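Local coordinates for protein cysteine protease-like VirA (Shigella flexneri, PDB 3EB8) that acts as a secreted virulence effector required for bacterial entry into epithelial cells and for spread within and between them, although its reported protease action on alpha-tubulin is disputed, at residues R298-H310 with I318-G330. Sequence-based numbering, arbitrary orientation.
Sequences RAYEVSSSILPSH and INKIETSYLVHAG
I318 meets L307 with its methyl branch, I318 CG2 lying 3.9 Å from L307 CB. The two segments are antiparallel strands of one beta hairpin. Strands 274-283 and 348-356 flank the hairpin in the mixed sheet. The backbone N of N319 donates a hydrogen bond to P308 O. K320 runs extended alongside L307, and its NZ hydrogen-bonds the carbonyl oxygens of A116 and C119. I321 exchanges two backbone hydrogen bonds with I306. On the same face I306 CG2 packs 3.7 Å from I321 CB. E322 sits opposite S305 in a non-hydrogen-bonded pair. Its extended chain carries the carboxylate to S303, whose OG donates to E322 OE2 at 2.9 Å. The hydroxyl comes from above the carboxylate plane, 46° out of it. S305 OG lies against the stem of the same chain, 3.2 Å from E322 CB. T323 pairs with S304 by two backbone hydrogen bonds. A water donates to S304 O and is hydrogen-bonded to T323 OG1 at 2.7 Å. The chi1 of Y325 (51°) puts CG between the backbone N and carbonyl carbon, and the ring leans over V302. V302 CB stands over one ring face in a CH-pi contact, 3.8 Å from the Y325 centroid and 24° off the normal. L326 CD1 lies 3.4 Å from E301 CG, and both residues are exposed. V327 pairs with Y300, and V327 CG2 reaches V302 CG2 at 4.0 Å while meeting the Y325 ring edge in plane. Y325 OH, S304 OG and Y300 OH hydrogen-bond to S234, A235 and D225 of the tubulin-binding region. V302, Y325 and V327 thus pack as an apolar cluster on one face. On the other, the S303 hydroxyl probably helps offset the charge of the buried E322 carboxylate.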
ATOM      1  N   ARG A 298      10.514  20.146  -0.166  1.00 49.84           N
ATOM      2  CA  ARG A 298      10.467  18.708   0.185  1.00 68.48           C
ATOM      3  C   ARG A 298       9.138  17.976  -0.079  1.00 56.02           C
ATOM      4  O   ARG A 298       8.113  18.328   0.495  1.00 60.64           O
ATOM      5  CB  ARG A 298      10.864  18.474   1.641  1.00 66.89           C
ATOM      6  CG  ARG A 298      10.819  16.997   2.022  1.00 69.82           C
ATOM      7  CD  ARG A 298      11.393  16.749   3.399  1.00 67.72           C
ATOM      8  NE  ARG A 298      10.787  17.639   4.384  1.00 72.73           N
ATOM      9  CZ  ARG A 298      10.956  17.525   5.696  1.00 77.82           C
ATOM     10  NH1 ARG A 298      11.703  16.541   6.185  1.00 80.72           N
ATOM     11  NH2 ARG A 298      10.370  18.388   6.518  1.00 66.68           N
ATOM     12  N   ALA A 299       9.194  16.940  -0.926  1.00 50.88           N
ATOM     13  CA  ALA A 299       8.018  16.197  -1.405  1.00 46.67           C
ATOM     14  C   ALA A 299       7.940  14.761  -0.859  1.00 44.91           C
ATOM     15  O   ALA A 299       8.918  14.239  -0.327  1.00 50.38           O
ATOM     16  CB  ALA A 299       7.976  16.182  -2.935  1.00 44.03           C
ATOM     17  N   TYR A 300       6.777  14.124  -1.006  1.00 47.66           N
ATOM     18  CA  TYR A 300       6.541  12.807  -0.396  1.00 43.60           C
ATOM     19  C   TYR A 300       5.997  11.766  -1.365  1.00 47.74           C
ATOM     20  O   TYR A 300       5.144  12.051  -2.205  1.00 65.41           O
ATOM     21  CB  TYR A 300       5.652  12.924   0.853  1.00 43.19           C
ATOM     22  CG  TYR A 300       6.280  13.810   1.908  1.00 54.59           C
ATOM     23  CD1 TYR A 300       5.903  15.155   2.044  1.00 42.67           C
ATOM     24  CD2 TYR A 300       7.284  13.319   2.747  1.00 51.83           C
ATOM     25  CE1 TYR A 300       6.498  15.973   2.986  1.00 42.50           C
ATOM     26  CE2 TYR A 300       7.882  14.128   3.694  1.00 43.01           C
ATOM     27  CZ  TYR A 300       7.484  15.453   3.808  1.00 49.80           C
ATOM     28  OH  TYR A 300       8.078  16.259   4.748  1.00 53.59           O
ATOM     29  N   GLU A 301       6.512  10.553  -1.252  1.00 48.55           N
ATOM     30  CA  GLU A 301       5.919   9.414  -1.930  1.00 48.90           C
ATOM     31  C   GLU A 301       5.066   8.673  -0.913  1.00 44.19           C
ATOM     32  O   GLU A 301       5.536   8.322   0.176  1.00 44.08           O
ATOM     33  CB  GLU A 301       7.005   8.504  -2.504  1.00 44.97           C
ATOM     34  CG  GLU A 301       7.997   9.266  -3.378  1.00 74.69           C
ATOM     35  CD  GLU A 301       9.289   8.504  -3.681  1.00 80.54           C
ATOM     36  OE1 GLU A 301       9.902   8.791  -4.737  1.00 88.93           O
ATOM     37  OE2 GLU A 301       9.695   7.638  -2.870  1.00 65.46           O
ATOM     38  N   VAL A 302       3.807   8.450  -1.258  1.00 45.29           N
ATOM     39  CA  VAL A 302       2.914   7.694  -0.391  1.00 46.33           C
ATOM     40  C   VAL A 302       2.545   6.355  -1.028  1.00 46.39           C
ATOM     41  O   VAL A 302       2.274   6.273  -2.234  1.00 46.30           O
ATOM     42  CB  VAL A 302       1.623   8.482  -0.139  1.00 43.70           C
ATOM     43  CG1 VAL A 302       0.659   7.688   0.718  1.00 43.54           C
ATOM     44  CG2 VAL A 302       1.950   9.830   0.473  1.00 43.38           C
ATOM     45  N   SER A 303       2.558   5.307  -0.213  1.00 47.31           N
ATOM     46  CA  SER A 303       1.945   4.049  -0.579  1.00 44.50           C
ATOM     47  C   SER A 303       0.883   3.741   0.465  1.00 44.19           C
ATOM     48  O   SER A 303       1.213   3.510   1.634  1.00 44.03           O
ATOM     49  CB  SER A 303       2.972   2.930  -0.590  1.00 49.15           C
ATOM     50  OG  SER A 303       2.304   1.673  -0.545  1.00 48.21           O
ATOM     51  N   SER A 304      -0.383   3.750   0.051  1.00 44.21           N
ATOM     52  CA  SER A 304      -1.498   3.503   0.961  1.00 43.97           C
ATOM     53  C   SER A 304      -2.233   2.226   0.571  1.00 44.23           C
ATOM     54  O   SER A 304      -2.932   2.183  -0.438  1.00 46.57           O
ATOM     55  CB  SER A 304      -2.465   4.689   0.945  1.00 50.37           C
ATOM     56  OG  SER A 304      -3.485   4.559   1.922  1.00 43.63           O
ATOM     57  N   SER A 305      -2.085   1.182   1.372  1.00 44.19           N
ATOM     58  CA  SER A 305      -2.756  -0.071   1.071  1.00 44.42           C
ATOM     59  C   SER A 305      -3.926  -0.305   1.988  1.00 44.22           C
ATOM     60  O   SER A 305      -3.806  -0.203   3.207  1.00 63.37           O
ATOM     61  CB  SER A 305      -1.779  -1.225   1.176  1.00 44.64           C
ATOM     62  OG  SER A 305      -0.752  -1.042   0.229  1.00 47.43           O
ATOM     63  N   ILE A 306      -5.067  -0.627   1.403  1.00 45.69           N
ATOM     64  CA  ILE A 306      -6.193  -1.040   2.208  1.00 44.32           C
ATOM     65  C   ILE A 306      -6.267  -2.580   2.156  1.00 49.32           C
ATOM     66  O   ILE A 306      -5.824  -3.189   1.188  1.00 51.58           O
ATOM     67  CB  ILE A 306      -7.489  -0.338   1.754  1.00 47.31           C
ATOM     68  CG1 ILE A 306      -8.547  -0.400   2.859  1.00 93.28           C
ATOM     69  CG2 ILE A 306      -8.019  -0.932   0.450  1.00 52.62           C
ATOM     70  CD1 ILE A 306      -9.730   0.529   2.641  1.00102.63           C
ATOM     71  N   LEU A 307      -6.777  -3.211   3.209  1.00 44.40           N
ATOM     72  CA  LEU A 307      -6.740  -4.672   3.304  1.00 44.59           C
ATOM     73  C   LEU A 307      -8.108  -5.292   3.577  1.00 45.65           C
ATOM     74  O   LEU A 307      -8.275  -5.977   4.590  1.00 46.29           O
ATOM     75  CB  LEU A 307      -5.772  -5.136   4.407  1.00 44.52           C
ATOM     76  CG  LEU A 307      -4.302  -4.686   4.441  1.00 52.91           C
ATOM     77  CD1 LEU A 307      -3.616  -5.137   5.738  1.00 45.85           C
ATOM     78  CD2 LEU A 307      -3.527  -5.196   3.248  1.00 44.87           C
ATOM     79  N   PRO A 308      -9.091  -5.055   2.691  1.00 44.87           N
ATOM     80  CA  PRO A 308     -10.410  -5.641   2.938  1.00 47.04           C
ATOM     81  C   PRO A 308     -10.314  -7.156   2.978  1.00 45.16           C
ATOM     82  O   PRO A 308      -9.509  -7.731   2.266  1.00 45.34           O
ATOM     83  CB  PRO A 308     -11.217  -5.224   1.699  1.00 45.44           C
ATOM     84  CG  PRO A 308     -10.172  -4.905   0.674  1.00 45.58           C
ATOM     85  CD  PRO A 308      -9.090  -4.257   1.458  1.00 45.12           C
ATOM     86  N   SER A 309     -11.136  -7.791   3.800  1.00 46.25           N
ATOM     87  CA  SER A 309     -11.151  -9.250   3.858  1.00 45.31           C
ATOM     88  C   SER A 309     -11.760  -9.816   2.569  1.00 59.95           C
ATOM     89  O   SER A 309     -12.617  -9.177   1.952  1.00 48.45           O
ATOM     90  CB  SER A 309     -11.962  -9.713   5.056  1.00 45.23           C
ATOM     91  OG  SER A 309     -13.324  -9.456   4.818  1.00 62.17           O
ATOM     92  N   HIS A 310     -11.323 -11.012   2.180  1.00 45.94           N
ATOM     93  CA  HIS A 310     -11.781 -11.659   0.957  1.00 46.42           C
ATOM     94  C   HIS A 310     -11.914 -13.164   1.181  1.00 46.56           C
ATOM     95  O   HIS A 310     -10.914 -13.844   1.430  1.00 48.08           O
ATOM     96  CB  HIS A 310     -10.787 -11.411  -0.183  1.00 46.65           C
ATOM     97  CG  HIS A 310     -11.300 -11.833  -1.525  1.00 59.57           C
ATOM     98  ND1 HIS A 310     -10.880 -12.981  -2.168  1.00 47.61           N
ATOM     99  CD2 HIS A 310     -12.225 -11.270  -2.337  1.00 47.69           C
ATOM    100  CE1 HIS A 310     -11.516 -13.097  -3.317  1.00 48.21           C
ATOM    101  NE2 HIS A 310     -12.336 -12.070  -3.445  1.00 53.02           N
ATOM    102  N   ILE A 318      -7.436 -11.940   2.116  1.00 46.06           N
ATOM    103  CA  ILE A 318      -7.409 -10.488   2.007  1.00 45.80           C
ATOM    104  C   ILE A 318      -7.268 -10.056   0.551  1.00 46.07           C
ATOM    105  O   ILE A 318      -6.568 -10.693  -0.229  1.00 50.48           O
ATOM    106  CB  ILE A 318      -6.235  -9.881   2.812  1.00 46.13           C
ATOM    107  CG1 ILE A 318      -6.530  -9.889   4.312  1.00 45.40           C
ATOM    108  CG2 ILE A 318      -5.955  -8.460   2.358  1.00 47.36           C
ATOM    109  CD1 ILE A 318      -5.282  -9.739   5.183  1.00 45.45           C
ATOM    110  N   ASN A 319      -7.954  -8.982   0.181  1.00 49.20           N
ATOM    111  CA  ASN A 319      -7.725  -8.335  -1.098  1.00 46.31           C
ATOM    112  C   ASN A 319      -6.919  -7.071  -0.851  1.00 47.43           C
ATOM    113  O   ASN A 319      -7.456  -6.055  -0.409  1.00 45.76           O
ATOM    114  CB  ASN A 319      -9.058  -8.022  -1.774  1.00 46.64           C
ATOM    115  CG  ASN A 319      -8.901  -7.202  -3.058  1.00 54.46           C
ATOM    116  OD1 ASN A 319      -7.849  -7.213  -3.706  1.00 50.71           O
ATOM    117  ND2 ASN A 319      -9.962  -6.487  -3.427  1.00 47.38           N
ATOM    118  N   LYS A 320      -5.616  -7.147  -1.097  1.00 46.08           N
ATOM    119  CA  LYS A 320      -4.774  -5.976  -0.975  1.00 45.86           C
ATOM    120  C   LYS A 320      -5.008  -5.011  -2.141  1.00 51.59           C
ATOM    121  O   LYS A 320      -4.818  -5.354  -3.306  1.00 46.61           O
ATOM    122  CB  LYS A 320      -3.311  -6.373  -0.902  1.00 45.97           C
ATOM    123  CG  LYS A 320      -2.359  -5.217  -0.694  1.00 45.77           C
ATOM    124  CD  LYS A 320      -0.958  -5.766  -0.666  1.00 49.33           C
ATOM    125  CE  LYS A 320       0.085  -4.707  -0.498  1.00 45.94           C
ATOM    126  NZ  LYS A 320       1.391  -5.388  -0.181  1.00 46.30           N
ATOM    127  N   ILE A 321      -5.440  -3.804  -1.819  1.00 45.85           N
ATOM    128  CA  ILE A 321      -5.583  -2.770  -2.818  1.00 46.14           C
ATOM    129  C   ILE A 321      -4.626  -1.687  -2.413  1.00 45.78           C
ATOM    130  O   ILE A 321      -4.789  -1.086  -1.359  1.00 45.32           O
ATOM    131  CB  ILE A 321      -7.009  -2.195  -2.829  1.00 48.37           C
ATOM    132  CG1 ILE A 321      -8.027  -3.299  -3.078  1.00 46.62           C
ATOM    133  CG2 ILE A 321      -7.141  -1.104  -3.861  1.00 46.69           C
ATOM    134  CD1 ILE A 321      -9.439  -2.798  -3.098  1.00 62.37           C
ATOM    135  N   GLU A 322      -3.610  -1.451  -3.231  1.00 46.03           N
ATOM    136  CA  GLU A 322      -2.625  -0.439  -2.926  1.00 45.74           C
ATOM    137  C   GLU A 322      -2.696   0.744  -3.891  1.00 53.14           C
ATOM    138  O   GLU A 322      -2.809   0.564  -5.110  1.00 47.81           O
ATOM    139  CB  GLU A 322      -1.232  -1.050  -2.965  1.00 45.85           C
ATOM    140  CG  GLU A 322      -0.094  -0.054  -2.990  1.00 45.76           C
ATOM    141  CD  GLU A 322       1.248  -0.751  -2.966  1.00 52.07           C
ATOM    142  OE1 GLU A 322       1.273  -1.990  -3.098  1.00 55.66           O
ATOM    143  OE2 GLU A 322       2.285  -0.082  -2.804  1.00 52.51           O
ATOM    144  N   THR A 323      -2.638   1.954  -3.339  1.00 45.64           N
ATOM    145  CA  THR A 323      -2.513   3.154  -4.137  1.00 45.87           C
ATOM    146  C   THR A 323      -1.246   3.891  -3.755  1.00 48.71           C
ATOM    147  O   THR A 323      -0.989   4.123  -2.575  1.00 49.64           O
ATOM    148  CB  THR A 323      -3.665   4.104  -3.906  1.00 57.86           C
ATOM    149  OG1 THR A 323      -4.890   3.367  -3.898  1.00 54.93           O
ATOM    150  CG2 THR A 323      -3.692   5.190  -4.997  1.00 46.33           C
ATOM    151  N   SER A 324      -0.464   4.259  -4.766  1.00 45.93           N
ATOM    152  CA  SER A 324       0.744   5.039  -4.579  1.00 48.84           C
ATOM    153  C   SER A 324       0.678   6.340  -5.391  1.00 52.87           C
ATOM    154  O   SER A 324       0.106   6.373  -6.487  1.00 46.57           O
ATOM    155  CB  SER A 324       1.946   4.236  -5.041  1.00 46.04           C
ATOM    156  OG  SER A 324       1.860   4.057  -6.437  1.00 57.88           O
ATOM    157  N   TYR A 325       1.306   7.383  -4.855  1.00 45.58           N
ATOM    158  CA  TYR A 325       1.327   8.693  -5.464  1.00 45.76           C
ATOM    159  C   TYR A 325       2.359   9.611  -4.803  1.00 47.78           C
ATOM    160  O   TYR A 325       2.879   9.329  -3.711  1.00 46.43           O
ATOM    161  CB  TYR A 325      -0.043   9.340  -5.347  1.00 45.77           C
ATOM    162  CG  TYR A 325      -0.591   9.314  -3.952  1.00 45.14           C
ATOM    163  CD1 TYR A 325      -0.405  10.369  -3.089  1.00 44.66           C
ATOM    164  CD2 TYR A 325      -1.295   8.221  -3.496  1.00 45.07           C
ATOM    165  CE1 TYR A 325      -0.922  10.331  -1.810  1.00 44.18           C
ATOM    166  CE2 TYR A 325      -1.806   8.167  -2.226  1.00 44.58           C
ATOM    167  CZ  TYR A 325      -1.627   9.215  -1.384  1.00 46.65           C
ATOM    168  OH  TYR A 325      -2.165   9.144  -0.117  1.00 43.75           O
ATOM    169  N   LEU A 326       2.611  10.733  -5.472  1.00 45.52           N
ATOM    170  CA  LEU A 326       3.498  11.782  -4.991  1.00 54.10           C
ATOM    171  C   LEU A 326       2.682  12.951  -4.439  1.00 44.85           C
ATOM    172  O   LEU A 326       1.706  13.383  -5.051  1.00 74.50           O
ATOM    173  CB  LEU A 326       4.309  12.303  -6.171  1.00 50.22           C
ATOM    174  CG  LEU A 326       5.819  12.390  -6.073  1.00 64.54           C
ATOM    175  CD1 LEU A 326       6.402  11.002  -5.836  1.00 55.57           C
ATOM    176  CD2 LEU A 326       6.332  12.971  -7.372  1.00 52.94           C
ATOM    177  N   VAL A 327       3.092  13.473  -3.292  1.00 46.32           N
ATOM    178  CA  VAL A 327       2.533  14.715  -2.785  1.00 44.02           C
ATOM    179  C   VAL A 327       3.589  15.811  -2.839  1.00 48.05           C
ATOM    180  O   VAL A 327       4.615  15.723  -2.150  1.00 43.63           O
ATOM    181  CB  VAL A 327       2.055  14.579  -1.334  1.00 43.49           C
ATOM    182  CG1 VAL A 327       1.413  15.896  -0.889  1.00 43.30           C
ATOM    183  CG2 VAL A 327       1.092  13.403  -1.191  1.00 43.58           C
ATOM    184  N   HIS A 328       3.336  16.838  -3.654  1.00 55.19           N
ATOM    185  CA  HIS A 328       4.295  17.921  -3.887  1.00 58.26           C
ATOM    186  C   HIS A 328       4.497  18.816  -2.647  1.00 51.84           C
ATOM    187  O   HIS A 328       3.633  18.911  -1.771  1.00 57.95           O
ATOM    188  CB  HIS A 328       3.889  18.747  -5.132  1.00 55.75           C
ATOM    189  CG  HIS A 328       2.821  19.769  -4.872  1.00 49.97           C
ATOM    190  ND1 HIS A 328       1.501  19.586  -5.238  1.00 62.04           N
ATOM    191  CD2 HIS A 328       2.875  20.982  -4.270  1.00 50.95           C
ATOM    192  CE1 HIS A 328       0.790  20.638  -4.870  1.00 51.86           C
ATOM    193  NE2 HIS A 328       1.599  21.498  -4.276  1.00 59.03           N
ATOM    194  N   ALA A 329       5.638  19.486  -2.596  1.00 46.66           N
ATOM    195  CA  ALA A 329       6.064  20.275  -1.432  1.00 50.86           C
ATOM    196  C   ALA A 329       5.097  21.332  -0.892  1.00 49.66           C
ATOM    197  O   ALA A 329       5.026  21.573   0.318  1.00 60.24           O
ATOM    198  CB  ALA A 329       7.395  20.921  -1.725  1.00 56.61           C
ATOM    199  N   GLY A 330       4.376  22.013  -1.764  1.00 43.12           N
ATOM    200  CA  GLY A 330       3.498  23.054  -1.248  1.00 51.01           C
ATOM    201  C   GLY A 330       2.055  22.655  -0.942  1.00 51.91           C
ATOM    202  O   GLY A 330       1.193  23.536  -0.808  1.00 45.11           O
TER
HETATM  203  O   HOH W   1      -5.750   2.054  -1.688  1.00 41.56           O